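Local coordinates for dextranase (Pseudarthrobacter oxydans, PDB 6NZS), which catalyses the endohydrolysis of alpha-1,6-glucosidic linkages in dextran, at residues Gln153-Met161 and Asn175-Asn184. Sequence-based numbering, arbitrary orientation.
Sequences QLYTAYNDM and NRAIHTEPRN
E181 OE2 accepts a 2.7 Å hydrogen bond from Y155 OH and is also salt-bridged to R437, so two groups grip one carboxylate oxygen. The pair sits in an antiparallel beta ladder of the family 49 N-terminal Ig-like domain, where strand 154-159 runs against 176-182. R437, with H435 bonded to H179, ties this face of the ladder to the beta-solenoid. The phenol and the carboxylate lie side by side, their planes 51° apart, and OE2 is met on its anti side. With CG of Y155 held between the backbone N and the carbonyl carbon (chi1 83°), the CD1/CE1 edge of the ring is turned to the partner strand, P182 O and R183 N near its plane and CE1 3.5 Å from E181 CG. A phenylalanine here, lacking the hydroxyl, would probably leave the E181 carboxylate held by R437 with less to fix its rotation. The guanidinium of R183, whose strongest polar partner is A81, lies with one face against Y155 CB, and two waters in its plane bridge it, each through one weak bond, to the carbonyls of Q153 and L154. On the opposite face of the ladder, T156 OG1 and T180 OG1 share a 2.7 Å hydrogen bond, while T156 CG2 rests on one face of the Y158 ring. A classic beta bulge follows: A157 O takes I178 N at 2.8 Å and, weakly, H179 N. Past it, M161 CE sits over the centre of the R176 guanidinium, which is salt-bridged to D514. At the other end, Q153 OE1 receives N184 ND2 at 2.7 Å, nearly in the N184 amide plane, the two amides turned 36° apart.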
loop_
_atom_site.group_PDB
_atom_site.type_symbol
_atom_site.label_atom_id
_atom_site.label_comp_id
_atom_site.label_asym_id
_atom_site.label_seq_id
_atom_site.Cartn_x
_atom_site.Cartn_y
_atom_site.Cartn_z
ATOM N N GLN A 153 -4.769 -9.034 20.784
ATOM C CA GLN A 153 -4.092 -7.865 20.237
ATOM C C GLN A 153 -5.046 -6.853 19.614
ATOM O O GLN A 153 -4.620 -5.735 19.301
ATOM C CB GLN A 153 -3.030 -8.316 19.226
ATOM C CG GLN A 153 -1.744 -8.768 19.894
ATOM C CD GLN A 153 -1.019 -7.605 20.523
ATOM O OE1 GLN A 153 -0.805 -6.582 19.877
ATOM N NE2 GLN A 153 -0.673 -7.731 21.796
ATOM N N LEU A 154 -6.313 -7.201 19.434
ATOM C CA LEU A 154 -7.250 -6.293 18.789
ATOM C C LEU A 154 -7.532 -5.085 19.668
ATOM O O LEU A 154 -7.654 -5.195 20.890
ATOM C CB LEU A 154 -8.570 -7.007 18.493
ATOM C CG LEU A 154 -8.502 -8.183 17.516
ATOM C CD1 LEU A 154 -9.882 -8.786 17.307
ATOM C CD2 LEU A 154 -7.891 -7.722 16.194
ATOM N N TYR A 155 -7.671 -3.934 19.024
ATOM C CA TYR A 155 -8.189 -2.730 19.656
ATOM C C TYR A 155 -9.136 -2.073 18.657
ATOM O O TYR A 155 -9.120 -2.375 17.458
ATOM C CB TYR A 155 -7.058 -1.754 20.049
ATOM C CG TYR A 155 -6.661 -0.911 18.862
ATOM C CD1 TYR A 155 -5.906 -1.460 17.833
ATOM C CD2 TYR A 155 -7.113 0.401 18.721
ATOM C CE1 TYR A 155 -5.592 -0.735 16.712
ATOM C CE2 TYR A 155 -6.808 1.134 17.599
ATOM C CZ TYR A 155 -6.043 0.563 16.592
ATOM O OH TYR A 155 -5.740 1.285 15.465
ATOM N N THR A 156 -9.950 -1.145 19.145
ATOM C CA THR A 156 -10.844 -0.383 18.285
ATOM C C THR A 156 -10.410 1.073 18.274
ATOM O O THR A 156 -10.206 1.677 19.338
ATOM C CB THR A 156 -12.300 -0.516 18.743
ATOM O OG1 THR A 156 -12.692 -1.899 18.657
ATOM C CG2 THR A 156 -13.234 0.345 17.880
ATOM N N ALA A 157 -10.250 1.626 17.074
ATOM C CA ALA A 157 -10.046 3.060 16.914
ATOM C C ALA A 157 -11.401 3.753 16.889
ATOM O O ALA A 157 -12.327 3.294 16.208
ATOM C CB ALA A 157 -9.301 3.339 15.612
ATOM N N TYR A 158 -11.516 4.849 17.642
ATOM C CA TYR A 158 -12.733 5.648 17.716
ATOM C C TYR A 158 -12.474 7.070 17.243
ATOM O O TYR A 158 -11.362 7.583 17.355
ATOM C CB TYR A 158 -13.233 5.740 19.165
ATOM C CG TYR A 158 -13.650 4.415 19.735
ATOM C CD1 TYR A 158 -12.721 3.582 20.349
ATOM C CD2 TYR A 158 -14.968 3.994 19.665
ATOM C CE1 TYR A 158 -13.097 2.357 20.879
ATOM C CE2 TYR A 158 -15.352 2.767 20.193
ATOM C CZ TYR A 158 -14.411 1.953 20.785
ATOM O OH TYR A 158 -14.792 0.733 21.319
ATOM N N ASN A 159 -13.518 7.713 16.733
ATOM C CA ASN A 159 -13.471 9.133 16.415
ATOM C C ASN A 159 -14.124 9.863 17.578
ATOM O O ASN A 159 -15.266 9.562 17.937
ATOM C CB ASN A 159 -14.191 9.432 15.095
ATOM C CG ASN A 159 -14.025 10.885 14.652
ATOM O OD1 ASN A 159 -13.811 11.773 15.476
ATOM N ND2 ASN A 159 -14.130 11.128 13.355
ATOM N N ASP A 160 -13.379 10.778 18.203
ATOM C CA ASP A 160 -13.928 11.506 19.347
ATOM C C ASP A 160 -14.899 12.614 18.954
ATOM O O ASP A 160 -15.480 13.263 19.841
ATOM C CB ASP A 160 -12.816 11.998 20.294
ATOM C CG ASP A 160 -11.982 13.150 19.725
ATOM O OD1 ASP A 160 -12.288 13.700 18.646
ATOM O OD2 ASP A 160 -10.988 13.512 20.391
ATOM N N MET A 161 -15.077 12.849 17.654
ATOM C CA MET A 161 -16.064 13.780 17.117
ATOM C C MET A 161 -15.761 15.232 17.455
ATOM O O MET A 161 -16.639 16.097 17.330
ATOM C CB MET A 161 -17.500 13.386 17.487
ATOM C CG MET A 161 -17.823 11.928 17.111
ATOM S SD MET A 161 -17.524 11.577 15.363
ATOM C CE MET A 161 -19.048 12.181 14.680
ATOM N N ASN A 175 -17.784 8.008 22.089
ATOM C CA ASN A 175 -17.146 8.206 20.794
ATOM C C ASN A 175 -17.726 7.232 19.770
ATOM O O ASN A 175 -18.564 6.388 20.088
ATOM C CB ASN A 175 -15.630 8.077 20.945
ATOM C CG ASN A 175 -15.049 9.144 21.847
ATOM O OD1 ASN A 175 -15.570 10.258 21.923
ATOM N ND2 ASN A 175 -13.957 8.821 22.516
ATOM N N ARG A 176 -17.274 7.354 18.523
ATOM C CA ARG A 176 -17.811 6.572 17.412
ATOM C C ARG A 176 -16.768 5.568 16.936
ATOM O O ARG A 176 -15.651 5.953 16.591
ATOM C CB ARG A 176 -18.184 7.481 16.236
ATOM C CG ARG A 176 -19.083 8.632 16.609
ATOM C CD ARG A 176 -20.445 8.178 17.113
ATOM N NE ARG A 176 -21.284 9.363 17.277
ATOM C CZ ARG A 176 -21.947 9.942 16.280
ATOM N NH1 ARG A 176 -21.917 9.429 15.051
ATOM N NH2 ARG A 176 -22.661 11.040 16.510
ATOM N N ALA A 177 -17.148 4.293 16.873
ATOM C CA ALA A 177 -16.223 3.263 16.400
ATOM C C ALA A 177 -15.872 3.487 14.934
ATOM O O ALA A 177 -16.748 3.745 14.102
ATOM C CB ALA A 177 -16.838 1.876 16.583
ATOM N N ILE A 178 -14.583 3.393 14.624
ATOM C CA ILE A 178 -14.075 3.546 13.264
ATOM C C ILE A 178 -13.623 2.208 12.679
ATOM O O ILE A 178 -13.999 1.855 11.557
ATOM C CB ILE A 178 -12.947 4.605 13.213
ATOM C CG1 ILE A 178 -13.506 6.003 13.537
ATOM C CG2 ILE A 178 -12.227 4.591 11.867
ATOM C CD1 ILE A 178 -14.662 6.462 12.635
ATOM N N HIS A 179 -12.825 1.444 13.427
ATOM C CA HIS A 179 -12.322 0.185 12.894
ATOM C C HIS A 179 -11.646 -0.603 14.006
ATOM O O HIS A 179 -11.075 -0.018 14.927
ATOM C CB HIS A 179 -11.320 0.437 11.758
ATOM C CG HIS A 179 -11.072 -0.769 10.911
ATOM N ND1 HIS A 179 -11.925 -1.150 9.894
ATOM C CD2 HIS A 179 -10.089 -1.699 10.948
ATOM C CE1 HIS A 179 -11.470 -2.262 9.338
ATOM N NE2 HIS A 179 -10.358 -2.614 9.956
ATOM N N THR A 180 -11.703 -1.930 13.900
ATOM C CA THR A 180 -11.069 -2.840 14.849
ATOM C C THR A 180 -9.964 -3.617 14.144
ATOM O O THR A 180 -10.188 -4.190 13.073
ATOM C CB THR A 180 -12.115 -3.794 15.426
ATOM O OG1 THR A 180 -13.062 -3.034 16.187
ATOM C CG2 THR A 180 -11.467 -4.830 16.339
ATOM N N GLU A 181 -8.769 -3.627 14.726
ATOM C CA GLU A 181 -7.622 -4.249 14.073
ATOM C C GLU A 181 -6.573 -4.559 15.136
ATOM O O GLU A 181 -6.667 -4.070 16.277
ATOM C CB GLU A 181 -7.036 -3.323 12.996
ATOM C CG GLU A 181 -6.350 -2.106 13.626
ATOM C CD GLU A 181 -5.905 -1.028 12.650
ATOM O OE1 GLU A 181 -6.011 -1.220 11.427
ATOM O OE2 GLU A 181 -5.445 0.031 13.125
ATOM N N PRO A 182 -5.564 -5.373 14.806
ATOM C CA PRO A 182 -4.462 -5.586 15.759
ATOM C C PRO A 182 -3.729 -4.281 16.042
ATOM O O PRO A 182 -3.413 -3.517 15.128
ATOM C CB PRO A 182 -3.551 -6.587 15.028
ATOM C CG PRO A 182 -4.488 -7.308 14.088
ATOM C CD PRO A 182 -5.453 -6.261 13.628
ATOM N N ARG A 183 -3.451 -4.030 17.326
ATOM C CA ARG A 183 -2.590 -2.899 17.676
ATOM C C ARG A 183 -1.184 -3.116 17.139
ATOM O O ARG A 183 -0.564 -2.193 16.591
ATOM C CB ARG A 183 -2.528 -2.744 19.195
ATOM C CG ARG A 183 -1.764 -1.500 19.638
ATOM C CD ARG A 183 -1.671 -1.342 21.164
ATOM N NE ARG A 183 -2.959 -1.478 21.857
ATOM C CZ ARG A 183 -3.751 -0.470 22.223
ATOM N NH1 ARG A 183 -3.431 0.795 21.967
ATOM N NH2 ARG A 183 -4.887 -0.730 22.853
ATOM N N ASN A 184 -0.671 -4.331 17.304
ATOM C CA ASN A 184 0.625 -4.734 16.780
ATOM C C ASN A 184 0.322 -5.717 15.657
ATOM O O ASN A 184 -0.022 -6.877 15.905
ATOM C CB ASN A 184 1.459 -5.348 17.899
ATOM C CG ASN A 184 1.701 -4.367 19.020
ATOM O OD1 ASN A 184 2.419 -3.386 18.848
ATOM N ND2 ASN A 184 1.076 -4.607 20.167
HETATM O O HOH W 1 -4.271 -4.210 22.334
HETATM O O HOH W 2 -6.135 -3.776 23.276
#